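Local coordinates for peroxisomal acyl-CoA oxidase 1A (Solanum lycopersicum, PDB 2FON), which probably catalyses the FAD-dependent oxidation of fatty acyl-CoA thioesters in peroxisomal beta-oxidation, at residues N83-A88 with P115-L120; M124-I129 with K140-A145; Q166-T171 with S190-P195; N221-Q226 with D271-R276. One frame throughout, in Å; residues are numbered along the deposited sequence.

Contact 1 (N83-A88 with P115-L120); sequences NTLRKA and PAFTDL
Phe-117 meets Leu-85 and Ala-88 through CE2 and CZ of its ring, and following this side chain outward from its CB shows how the chain around the start of a helix can be fitted to a neighbouring helix. Rotation about the CA-CB bond, chi1 68°, sets the ring toward helix 77-97. Further out, CE2 of Phe-117 comes 3.6 Å from CB of Ala-88 and 3.9 Å from CD2 of Leu-85, both approaching the ring obliquely; the leucine crosses the phenylalanine at about a right angle. At the tip, CZ of Phe-117 is 3.8 Å from the same Ala-88 CB, while CG2 of Thr-118 lies over one ring face. The setting is the all-helical N-terminal region of the acyl-CoA oxidase fold, where the chain leading into helix 118-132 leans on helix 77-97. A second patch lies beside the ring: CG2 of Thr-84 touches CB of Ala-116 at 3.4 Å, whereas OG1 of Thr-84 bonds to the carboxylate of Glu-114. Glu-114, just ahead of Pro-115, also forms a salt bridge with Lys-87. Ile-670 of the second subunit packs on both Leu-85 and Phe-117, which brings the dimer interface to this spot.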
# COMPACT_ATOMS: atom_id res chain seq x y z
N ASN B 83 20.20 -5.88 -19.61
CA ASN B 83 19.01 -5.77 -20.38
C ASN B 83 18.43 -4.35 -20.44
O ASN B 83 18.00 -3.95 -21.49
CB ASN B 83 17.97 -6.76 -19.94
CG ASN B 83 17.02 -7.07 -21.05
OD1 ASN B 83 17.41 -7.76 -21.99
ND2 ASN B 83 15.81 -6.50 -21.02
N THR B 84 18.43 -3.59 -19.37
CA THR B 84 17.98 -2.21 -19.50
C THR B 84 18.88 -1.48 -20.49
O THR B 84 18.41 -0.75 -21.35
CB THR B 84 17.97 -1.46 -18.14
OG1 THR B 84 17.13 -2.16 -17.23
CG2 THR B 84 17.48 0.01 -18.26
N LEU B 85 20.19 -1.69 -20.39
CA LEU B 85 21.09 -0.89 -21.21
C LEU B 85 20.76 -1.14 -22.65
O LEU B 85 20.57 -0.19 -23.41
CB LEU B 85 22.53 -1.17 -20.89
CG LEU B 85 22.86 -0.74 -19.42
CD1 LEU B 85 24.35 -0.77 -19.10
CD2 LEU B 85 22.24 0.61 -19.00
N ARG B 86 20.58 -2.42 -22.98
CA ARG B 86 20.25 -2.86 -24.32
C ARG B 86 19.05 -2.18 -24.92
O ARG B 86 19.12 -1.67 -26.04
CB ARG B 86 19.95 -4.33 -24.29
CG ARG B 86 20.07 -4.97 -25.66
CD ARG B 86 19.34 -6.24 -25.70
NE ARG B 86 18.00 -5.87 -26.07
CZ ARG B 86 16.93 -6.06 -25.33
NH1 ARG B 86 17.03 -6.64 -24.15
NH2 ARG B 86 15.76 -5.66 -25.78
N LYS B 87 17.94 -2.20 -24.17
CA LYS B 87 16.73 -1.52 -24.54
C LYS B 87 16.98 -0.02 -24.61
O LYS B 87 16.54 0.64 -25.51
CB LYS B 87 15.71 -1.79 -23.51
CG LYS B 87 14.54 -2.66 -23.90
CD LYS B 87 13.70 -2.83 -22.60
CE LYS B 87 12.78 -4.02 -22.62
NZ LYS B 87 12.54 -4.61 -21.27
N ALA B 88 17.73 0.54 -23.67
CA ALA B 88 18.02 1.97 -23.73
C ALA B 88 18.73 2.41 -25.08
O ALA B 88 18.31 3.39 -25.75
CB ALA B 88 18.79 2.40 -22.49
N PRO B 115 11.89 1.95 -15.84
CA PRO B 115 12.74 3.03 -15.34
C PRO B 115 14.20 2.82 -15.78
O PRO B 115 14.69 1.69 -15.78
CB PRO B 115 12.63 2.89 -13.80
CG PRO B 115 11.33 2.13 -13.57
CD PRO B 115 11.27 1.18 -14.75
N ALA B 116 14.87 3.88 -16.20
CA ALA B 116 16.28 3.81 -16.60
C ALA B 116 16.83 5.21 -16.63
O ALA B 116 16.05 6.17 -16.68
CB ALA B 116 16.39 3.19 -18.00
N PHE B 117 18.15 5.33 -16.66
CA PHE B 117 18.87 6.61 -16.70
C PHE B 117 18.32 7.62 -17.71
O PHE B 117 18.21 8.81 -17.41
CB PHE B 117 20.37 6.38 -16.97
CG PHE B 117 20.67 5.85 -18.33
CD1 PHE B 117 21.13 6.72 -19.35
CD2 PHE B 117 20.46 4.51 -18.64
CE1 PHE B 117 21.42 6.26 -20.64
CE2 PHE B 117 20.73 4.04 -19.96
CZ PHE B 117 21.21 4.92 -20.95
N THR B 118 17.96 7.16 -18.91
CA THR B 118 17.44 8.07 -19.92
C THR B 118 16.33 9.01 -19.35
O THR B 118 16.24 10.20 -19.67
CB THR B 118 17.03 7.31 -21.25
OG1 THR B 118 16.29 6.13 -20.96
CG2 THR B 118 18.26 6.90 -22.00
N ASP B 119 15.52 8.48 -18.45
CA ASP B 119 14.57 9.30 -17.72
C ASP B 119 15.17 10.53 -17.02
O ASP B 119 14.60 11.61 -17.11
CB ASP B 119 13.80 8.44 -16.70
CG ASP B 119 12.85 7.37 -17.37
OD1 ASP B 119 12.37 7.56 -18.57
OD2 ASP B 119 12.61 6.33 -16.66
N LEU B 120 16.32 10.40 -16.36
CA LEU B 120 16.91 11.58 -15.72
C LEU B 120 17.71 12.54 -16.65
O LEU B 120 17.64 13.81 -16.51
CB LEU B 120 17.66 11.15 -14.46
CG LEU B 120 16.43 10.82 -13.60
CD1 LEU B 120 16.25 9.32 -13.22
CD2 LEU B 120 16.20 11.82 -12.42

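Contact 2 (M124-I129 with K140-A145); sequences MFIPAI and KWLPLA
A helical hairpin brings Ile-126 and Ile-129 of helix 118-132 against Leu-142 and Ala-145 of helix 135-146. The two short segments run nearly antiparallel, at 159°, with their axes 10.3 Å apart, and the contact between them is entirely apolar. Ala-145 sits in the angle between two larger side chains: its CB lies 3.8 Å from CD1 of Ile-126 and 3.9 Å from CE2 of Phe-125, meeting the phenyl ring at its edge and in its plane. The ring's position follows from a chi1 of 174°, which carries CG opposite the backbone N. One turn along, CD1 of Ile-129 lies over one face of the same ring, toward its rim. This hairpin belongs to the N-terminal helical region and rests on the beta-strands that follow it in sequence, with Phe-125 touching Val-206 of strand 204-213. Leu-142 reaches toward helix 118-132 with CD2, which lies 4.0 Å from CG2 of Ile-126 and 4.2 Å from CG2 of Ile-129; Leu-142 and Ile-129 point in opposing senses as they pass. Trp-141 offers Ile-129 its CB, 4.2 Å from the isoleucine CD1, while its indole turns away to meet the ring of His-204.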
# COMPACT_ATOMS: atom_id res chain seq x y z
N MET B 124 15.74 15.51 -16.19
CA MET B 124 16.24 16.45 -15.17
C MET B 124 17.57 17.13 -15.54
O MET B 124 17.72 18.33 -15.31
CB MET B 124 16.40 15.76 -13.81
CG MET B 124 15.10 15.33 -13.12
SD MET B 124 14.13 16.63 -12.27
CE MET B 124 15.01 16.86 -10.71
N PHE B 125 18.52 16.38 -16.12
CA PHE B 125 19.86 16.89 -16.44
C PHE B 125 19.76 17.96 -17.51
O PHE B 125 20.29 19.04 -17.35
CB PHE B 125 20.76 15.73 -16.88
CG PHE B 125 22.13 16.15 -17.38
CD1 PHE B 125 23.16 16.47 -16.49
CD2 PHE B 125 22.42 16.15 -18.75
CE1 PHE B 125 24.44 16.81 -16.93
CE2 PHE B 125 23.70 16.51 -19.22
CZ PHE B 125 24.72 16.84 -18.30
N ILE B 126 19.09 17.68 -18.62
CA ILE B 126 18.91 18.72 -19.59
C ILE B 126 18.07 19.88 -19.04
O ILE B 126 18.49 21.03 -19.17
CB ILE B 126 18.29 18.16 -20.81
CG1 ILE B 126 19.28 17.18 -21.44
CG2 ILE B 126 17.86 19.33 -21.74
CD1 ILE B 126 19.05 16.88 -22.94
N PRO B 127 16.87 19.62 -18.49
CA PRO B 127 16.14 20.79 -17.93
C PRO B 127 16.91 21.67 -16.95
O PRO B 127 16.70 22.89 -16.92
CB PRO B 127 14.86 20.19 -17.35
CG PRO B 127 14.63 18.97 -18.23
CD PRO B 127 16.03 18.40 -18.46
N ALA B 128 17.84 21.10 -16.21
CA ALA B 128 18.62 21.92 -15.28
C ALA B 128 19.60 22.84 -16.00
O ALA B 128 19.77 24.01 -15.62
CB ALA B 128 19.36 21.06 -14.23
N ILE B 129 20.23 22.34 -17.04
CA ILE B 129 21.12 23.19 -17.80
C ILE B 129 20.35 24.32 -18.51
O ILE B 129 20.70 25.51 -18.36
CB ILE B 129 21.98 22.37 -18.75
CG1 ILE B 129 22.83 21.40 -17.89
CG2 ILE B 129 22.85 23.29 -19.57
CD1 ILE B 129 23.64 20.38 -18.66
N LYS B 140 27.28 25.39 -25.22
CA LYS B 140 28.26 24.33 -25.08
C LYS B 140 27.69 22.98 -24.63
O LYS B 140 27.95 21.98 -25.26
CB LYS B 140 29.43 24.73 -24.20
CG LYS B 140 30.34 23.54 -23.95
CD LYS B 140 31.58 23.92 -23.25
CE LYS B 140 32.20 22.67 -22.70
NZ LYS B 140 33.38 23.12 -21.93
N TRP B 141 26.93 22.92 -23.54
CA TRP B 141 26.58 21.59 -23.03
C TRP B 141 25.39 20.87 -23.72
O TRP B 141 25.34 19.65 -23.77
CB TRP B 141 26.47 21.60 -21.51
CG TRP B 141 27.80 21.83 -20.83
CD1 TRP B 141 28.29 23.03 -20.43
CD2 TRP B 141 28.80 20.85 -20.49
NE1 TRP B 141 29.55 22.87 -19.84
CE2 TRP B 141 29.88 21.54 -19.86
CE3 TRP B 141 28.91 19.46 -20.67
CZ2 TRP B 141 31.06 20.89 -19.41
CZ3 TRP B 141 30.06 18.80 -20.21
CH2 TRP B 141 31.13 19.53 -19.58
N LEU B 142 24.45 21.61 -24.30
CA LEU B 142 23.23 21.00 -24.75
C LEU B 142 23.42 20.21 -26.02
O LEU B 142 22.86 19.13 -26.13
CB LEU B 142 22.13 22.04 -24.89
CG LEU B 142 21.59 22.52 -23.56
CD1 LEU B 142 20.46 23.51 -23.70
CD2 LEU B 142 21.10 21.35 -22.82
N PRO B 143 24.22 20.72 -26.99
CA PRO B 143 24.38 19.86 -28.17
C PRO B 143 24.96 18.49 -27.74
O PRO B 143 24.48 17.45 -28.24
CB PRO B 143 25.35 20.66 -29.07
CG PRO B 143 25.13 22.05 -28.69
CD PRO B 143 24.97 21.98 -27.17
N LEU B 144 25.90 18.47 -26.80
CA LEU B 144 26.46 17.21 -26.33
C LEU B 144 25.40 16.27 -25.76
O LEU B 144 25.28 15.12 -26.18
CB LEU B 144 27.54 17.48 -25.26
CG LEU B 144 28.83 18.21 -25.71
CD1 LEU B 144 29.81 18.35 -24.57
CD2 LEU B 144 29.49 17.53 -26.97
N ALA B 145 24.61 16.76 -24.80
CA ALA B 145 23.51 15.99 -24.20
C ALA B 145 22.43 15.57 -25.21
O ALA B 145 21.87 14.50 -25.05
CB ALA B 145 22.89 16.77 -23.07

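Contact 3 (Q166-T171 with S190-P195); sequences QGLETT and SSKWWP. With FAD (flavin-adenine dinucleotide), chain E.
Thr-170 with Lys-192 and Glu-169 with Ser-190 form the tightly packed part of this contact. The lysine chain, bent at chi2 (-57°), brings CE to 3.3 Å from OG1 of Thr-170, the two side chains crossing at a slant. Where the backbones come nearest, CB of the buried Ser-190 meets CB of Glu-169 at 3.5 Å. The packing is slacker at Leu-168, whose CD1 stays 4.1 Å from NZ of Lys-192, the leucine side chain crossing the lysine at about a right angle. The solvent side belongs to the partly exposed Glu-169 beyond its CB: the chain extends onward, and its carboxylate bonds to Thr-187 and Thr-189 ahead of Ser-190.

The loop 166-171 and the chain entering strand 192-196 both belong to the middle domain of the acyl-CoA dehydrogenase family, and that strand leads directly to the cofactor. Trp-194 stacks a face of its indole, offset, over the benzenoid end of the flavin, the two planes nearly parallel, with CE3 of Trp-194 3.6 Å from FAD C8. Its CB reaches the central flavin ring, 3.3 Å from FAD N10. CD1 of Trp-193 covers the opposite indole face, and His-421 of the second subunit meets both tryptophan rings. Glu-158 joins the two segments, accepting a hydrogen bond from Thr-170 OG1 and forming a salt bridge with Lys-192. Since NZ of Lys-192 also bonds to the backbone oxygens of Tyr-208 and Gln-156, the buried ammonium has several acceptors around it and probably remains charged, linking this loop to the FAD-binding segment that includes Gln-156.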
# COMPACT_ATOMS: atom_id res chain seq x y z
N GLN B 166 17.94 23.20 1.42
CA GLN B 166 18.77 24.33 1.87
C GLN B 166 19.84 23.88 2.84
O GLN B 166 20.73 24.65 3.17
CB GLN B 166 17.94 25.46 2.46
CG GLN B 166 17.89 26.79 1.65
CD GLN B 166 18.37 26.68 0.15
OE1 GLN B 166 17.58 26.32 -0.75
NE2 GLN B 166 19.68 27.05 -0.11
N GLY B 167 19.76 22.63 3.29
CA GLY B 167 20.67 22.16 4.30
C GLY B 167 21.65 21.15 3.79
O GLY B 167 22.23 20.46 4.60
N LEU B 168 21.82 21.03 2.48
CA LEU B 168 22.81 20.10 1.92
C LEU B 168 24.21 20.39 2.45
O LEU B 168 24.56 21.55 2.76
CB LEU B 168 22.92 20.18 0.39
CG LEU B 168 21.69 19.86 -0.45
CD1 LEU B 168 21.87 20.37 -1.87
CD2 LEU B 168 21.24 18.38 -0.47
N GLU B 169 25.04 19.36 2.53
CA GLU B 169 26.36 19.53 3.12
C GLU B 169 27.48 19.55 2.08
O GLU B 169 28.58 19.99 2.41
CB GLU B 169 26.68 18.45 4.16
CG GLU B 169 25.70 18.26 5.29
CD GLU B 169 26.14 17.09 6.21
OE1 GLU B 169 27.24 17.17 6.83
OE2 GLU B 169 25.38 16.08 6.29
N THR B 170 27.23 19.07 0.88
CA THR B 170 28.27 19.09 -0.16
C THR B 170 28.71 20.53 -0.40
O THR B 170 27.84 21.40 -0.52
CB THR B 170 27.79 18.50 -1.50
OG1 THR B 170 27.27 17.18 -1.30
CG2 THR B 170 28.94 18.40 -2.48
N THR B 171 30.03 20.80 -0.44
CA THR B 171 30.51 22.16 -0.72
C THR B 171 31.27 22.37 -2.03
O THR B 171 31.98 21.49 -2.51
CB THR B 171 31.39 22.76 0.43
OG1 THR B 171 32.57 21.96 0.62
CG2 THR B 171 30.63 22.90 1.74
N SER B 190 26.94 13.55 3.72
CA SER B 190 26.80 14.55 2.68
C SER B 190 26.92 13.81 1.41
O SER B 190 26.70 14.38 0.35
CB SER B 190 27.90 15.55 2.73
OG SER B 190 29.15 14.93 2.40
N SER B 191 27.32 12.55 1.48
CA SER B 191 27.30 11.72 0.29
C SER B 191 26.02 11.91 -0.55
O SER B 191 24.93 11.88 0.00
CB SER B 191 27.35 10.29 0.77
OG SER B 191 28.66 9.85 0.80
N LYS B 192 26.11 12.07 -1.86
CA LYS B 192 24.85 12.03 -2.68
C LYS B 192 24.26 10.61 -2.69
O LYS B 192 25.02 9.63 -2.66
CB LYS B 192 25.10 12.47 -4.13
CG LYS B 192 25.58 13.87 -4.27
CD LYS B 192 24.63 14.88 -3.66
CE LYS B 192 25.22 16.27 -3.78
NZ LYS B 192 24.29 17.30 -3.25
N TRP B 193 22.94 10.48 -2.73
CA TRP B 193 22.29 9.20 -2.55
C TRP B 193 20.96 9.33 -3.20
O TRP B 193 20.26 10.28 -2.88
CB TRP B 193 22.03 9.02 -1.05
CG TRP B 193 21.61 7.68 -0.63
CD1 TRP B 193 20.34 7.21 -0.56
CD2 TRP B 193 22.47 6.60 -0.20
NE1 TRP B 193 20.35 5.91 -0.14
CE2 TRP B 193 21.63 5.51 0.10
CE3 TRP B 193 23.86 6.45 -0.07
CZ2 TRP B 193 22.13 4.29 0.53
CZ3 TRP B 193 24.36 5.22 0.37
CH2 TRP B 193 23.50 4.16 0.66
N TRP B 194 20.58 8.41 -4.08
CA TRP B 194 19.26 8.40 -4.82
C TRP B 194 19.25 8.78 -6.29
O TRP B 194 18.42 8.23 -7.01
CB TRP B 194 18.08 9.19 -4.16
CG TRP B 194 17.48 8.43 -3.04
CD1 TRP B 194 17.49 8.77 -1.74
CD2 TRP B 194 16.89 7.11 -3.12
NE1 TRP B 194 16.91 7.76 -0.98
CE2 TRP B 194 16.55 6.73 -1.81
CE3 TRP B 194 16.62 6.24 -4.17
CZ2 TRP B 194 15.95 5.50 -1.52
CZ3 TRP B 194 16.03 5.02 -3.88
CH2 TRP B 194 15.71 4.65 -2.58
N PRO B 195 20.14 9.70 -6.73
CA PRO B 195 19.99 10.28 -8.06
C PRO B 195 20.06 9.21 -9.14
O PRO B 195 21.08 8.47 -9.26
CB PRO B 195 21.19 11.24 -8.16
CG PRO B 195 21.59 11.51 -6.73
CD PRO B 195 21.32 10.23 -6.03
PA FAD E . 12.33 13.50 4.54
O1A FAD E . 12.18 14.94 4.23
O2A FAD E . 13.60 13.17 5.28
O5B FAD E . 11.02 13.07 5.30
C5B FAD E . 11.10 12.04 6.25
C4B FAD E . 9.78 12.04 7.04
O4B FAD E . 9.75 13.21 7.82
C3B FAD E . 8.57 12.13 6.11
O3B FAD E . 7.56 11.47 6.78
C2B FAD E . 8.27 13.60 6.02
O2B FAD E . 6.93 13.93 5.86
C1B FAD E . 8.67 14.01 7.42
N9A FAD E . 9.09 15.40 7.44
C8A FAD E . 10.21 15.92 6.89
N7A FAD E . 10.18 17.25 7.08
C5A FAD E . 9.05 17.56 7.75
C6A FAD E . 8.54 18.76 8.26
N6A FAD E . 9.20 19.92 8.08
N1A FAD E . 7.34 18.73 8.94
C2A FAD E . 6.65 17.57 9.09
N3A FAD E . 7.17 16.39 8.61
C4A FAD E . 8.35 16.39 7.96
N1 FAD E . 17.01 12.86 -5.67
C2 FAD E . 17.79 13.50 -6.62
O2 FAD E . 18.39 14.52 -6.29
N3 FAD E . 17.89 13.02 -7.93
C4 FAD E . 17.19 11.88 -8.27
O4 FAD E . 17.29 11.43 -9.41
C4X FAD E . 16.40 11.21 -7.33
N5 FAD E . 15.72 10.03 -7.64
C5X FAD E . 14.97 9.41 -6.67
C6 FAD E . 14.32 8.25 -6.99
C7 FAD E . 13.62 7.59 -6.01
C7M FAD E . 12.96 6.35 -6.48
C8 FAD E . 13.54 8.09 -4.70
C8M FAD E . 12.74 7.43 -3.60
C9 FAD E . 14.18 9.27 -4.38
C9A FAD E . 14.90 9.93 -5.37
N10 FAD E . 15.59 11.10 -5.09
C10 FAD E . 16.33 11.71 -6.03
C1' FAD E . 15.55 11.75 -3.73
C2' FAD E . 14.10 12.27 -3.69
O2' FAD E . 13.91 13.18 -4.71
C3' FAD E . 13.64 13.02 -2.45
O3' FAD E . 14.29 14.26 -2.31
C4' FAD E . 13.73 12.21 -1.19
O4' FAD E . 12.88 11.05 -1.33
C5' FAD E . 13.24 13.16 -0.14
O5' FAD E . 12.87 12.23 0.85
P FAD E . 13.48 12.24 2.30
O1P FAD E . 14.05 10.90 2.61
O2P FAD E . 14.39 13.41 2.58
O3P FAD E . 12.18 12.64 3.17

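Contact 4 (N221-Q226 with D271-R276); sequences NGFIVQ and DQMLMR
Phe-223 and Met-273 face each other in a single antiparallel bridge, showing how a loop can be held to a strand. The two form a non-hydrogen-bonded pair, and the backbone bonds fall on either side of it: Leu-274 N donates to Gly-222 O at 3.0 Å, almost straight at 175°, and Ile-224 N donates to Gln-272 O at 2.9 Å. A side chain adds a further, weak bond, from NE2 of Gln-272 to Ile-224 O, 2.7 Å long but bent to 130°; the extended Gln-272 chain runs alongside the strand, with CG also close to that oxygen.

Apolar contacts fill in around the bridge. CD1 of Ile-224 meets CD2 of Leu-274 at 3.5 Å, their side chains crossing roughly at a right angle. CE2 of Phe-223 lies 3.9 Å from CG of Met-273.

The sulfur provides a third kind of contact. With chi1 at 177° and an extended chain, Met-273 runs past the phenyl ring, placing SD 5.1 Å from the Phe-223 ring centroid in an oblique Met-aromatic contact. Its terminal CE then reaches 3.5 Å from OD1 of Asn-221, an amide held through its ND2 by the backbone oxygen of Gly-219.

Strand 216-226 pairs on through its backbone with strand 204-213, and Phe-181 meets Phe-223 edge-to-face. Helix 135-146 lies against the bridge, its Trp-141 packing on Ile-224 and Gln-272, while Gln-137 of that helix bonds to the backbone of Asp-271 and Met-275.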
# COMPACT_ATOMS: atom_id res chain seq x y z
N ASN B 221 24.00 25.88 -5.17
CA ASN B 221 23.98 26.01 -6.62
C ASN B 221 24.30 24.76 -7.38
O ASN B 221 24.69 23.76 -6.82
CB ASN B 221 24.95 27.06 -7.06
CG ASN B 221 24.46 28.42 -6.77
OD1 ASN B 221 24.05 29.16 -7.67
ND2 ASN B 221 24.49 28.79 -5.50
N GLY B 222 24.14 24.83 -8.69
CA GLY B 222 24.28 23.66 -9.55
C GLY B 222 25.63 23.70 -10.22
O GLY B 222 26.00 24.73 -10.75
N PHE B 223 26.36 22.59 -10.19
CA PHE B 223 27.63 22.51 -10.88
C PHE B 223 27.66 21.33 -11.82
O PHE B 223 27.23 20.23 -11.47
CB PHE B 223 28.74 22.39 -9.87
CG PHE B 223 28.76 23.50 -8.89
CD1 PHE B 223 27.82 23.56 -7.87
CD2 PHE B 223 29.69 24.51 -9.00
CE1 PHE B 223 27.83 24.60 -6.97
CE2 PHE B 223 29.73 25.57 -8.11
CZ PHE B 223 28.80 25.62 -7.09
N ILE B 224 28.16 21.57 -13.02
CA ILE B 224 28.36 20.51 -13.98
C ILE B 224 29.71 19.85 -13.72
O ILE B 224 30.73 20.37 -14.16
CB ILE B 224 28.34 21.03 -15.41
CG1 ILE B 224 27.05 21.80 -15.66
CG2 ILE B 224 28.48 19.87 -16.40
CD1 ILE B 224 27.08 22.56 -16.99
N VAL B 225 29.69 18.70 -13.06
CA VAL B 225 30.88 17.92 -12.75
C VAL B 225 30.91 16.62 -13.56
O VAL B 225 30.01 15.81 -13.45
CB VAL B 225 30.90 17.53 -11.26
CG1 VAL B 225 32.16 16.79 -10.94
CG2 VAL B 225 30.70 18.71 -10.35
N GLN B 226 31.95 16.43 -14.36
CA GLN B 226 32.26 15.18 -15.03
C GLN B 226 32.64 14.10 -14.00
O GLN B 226 33.56 14.31 -13.19
CB GLN B 226 33.42 15.37 -16.01
CG GLN B 226 33.41 14.32 -17.11
CD GLN B 226 34.69 14.21 -17.93
OE1 GLN B 226 35.20 15.20 -18.42
NE2 GLN B 226 35.17 13.00 -18.11
N ASP B 271 33.57 28.11 -15.19
CA ASP B 271 32.42 28.19 -16.12
C ASP B 271 31.52 26.90 -16.20
O ASP B 271 30.62 26.80 -17.03
CB ASP B 271 32.84 28.68 -17.50
CG ASP B 271 33.67 27.66 -18.26
OD1 ASP B 271 33.72 26.48 -17.82
OD2 ASP B 271 34.27 28.05 -19.31
N GLN B 272 31.80 25.96 -15.30
CA GLN B 272 31.03 24.77 -15.07
C GLN B 272 30.02 24.97 -13.94
O GLN B 272 29.10 24.16 -13.77
CB GLN B 272 31.95 23.55 -14.84
CG GLN B 272 31.96 22.64 -16.10
CD GLN B 272 33.09 21.64 -16.20
OE1 GLN B 272 33.81 21.59 -17.22
NE2 GLN B 272 33.25 20.80 -15.16
N MET B 273 30.14 26.06 -13.18
CA MET B 273 29.00 26.50 -12.38
C MET B 273 27.90 27.08 -13.27
O MET B 273 28.19 27.88 -14.19
CB MET B 273 29.40 27.57 -11.41
CG MET B 273 28.22 28.11 -10.61
SD MET B 273 28.78 29.42 -9.49
CE MET B 273 27.19 30.10 -8.97
N LEU B 274 26.65 26.69 -12.99
CA LEU B 274 25.52 27.26 -13.73
C LEU B 274 25.29 28.71 -13.29
O LEU B 274 24.93 28.98 -12.13
CB LEU B 274 24.28 26.39 -13.65
CG LEU B 274 24.47 24.93 -14.08
CD1 LEU B 274 23.22 24.19 -13.75
CD2 LEU B 274 24.73 24.76 -15.55
N MET B 275 25.54 29.63 -14.22
CA MET B 275 25.67 31.01 -13.83
C MET B 275 24.53 31.89 -14.34
O MET B 275 24.64 33.12 -14.33
CB MET B 275 27.02 31.56 -14.27
CG MET B 275 28.22 30.74 -13.87
SD MET B 275 29.63 31.75 -13.26
CE MET B 275 30.86 31.64 -14.57
N ARG B 276 23.42 31.29 -14.74
CA ARG B 276 22.35 32.11 -15.32
C ARG B 276 21.96 33.27 -14.39
O ARG B 276 22.02 34.46 -14.77
CB ARG B 276 21.13 31.29 -15.70
CG ARG B 276 20.00 32.17 -16.26
CD ARG B 276 19.95 32.22 -17.81
NE ARG B 276 18.80 31.44 -18.28
CZ ARG B 276 17.83 31.91 -19.07
NH1 ARG B 276 17.86 33.16 -19.53
NH2 ARG B 276 16.82 31.10 -19.42

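In the fold
The four contacts follow one another along the chain, each closing before the next opens. Contacts 1 and 2 share helix 118-132 in the N-terminal helical region, their centres 18 Å apart, and Leu-120 O probably accepts a hydrogen bond from Phe-125 N. Contact 2 also touches contact 4, 11 Å away between centres, through both of its helices, with Ala-128 O packing on Leu-274 CD1: the helical hairpin thus lies directly on the beta-domain. Contacts 3 and 4 stand 16 Å apart without touching. FAD lies among these elements, reached by Leu-120 of contact 1 and by Trp-194 and Pro-195 of contact 3, and those same two contacts meet the second subunit, relating cofactor site to dimer.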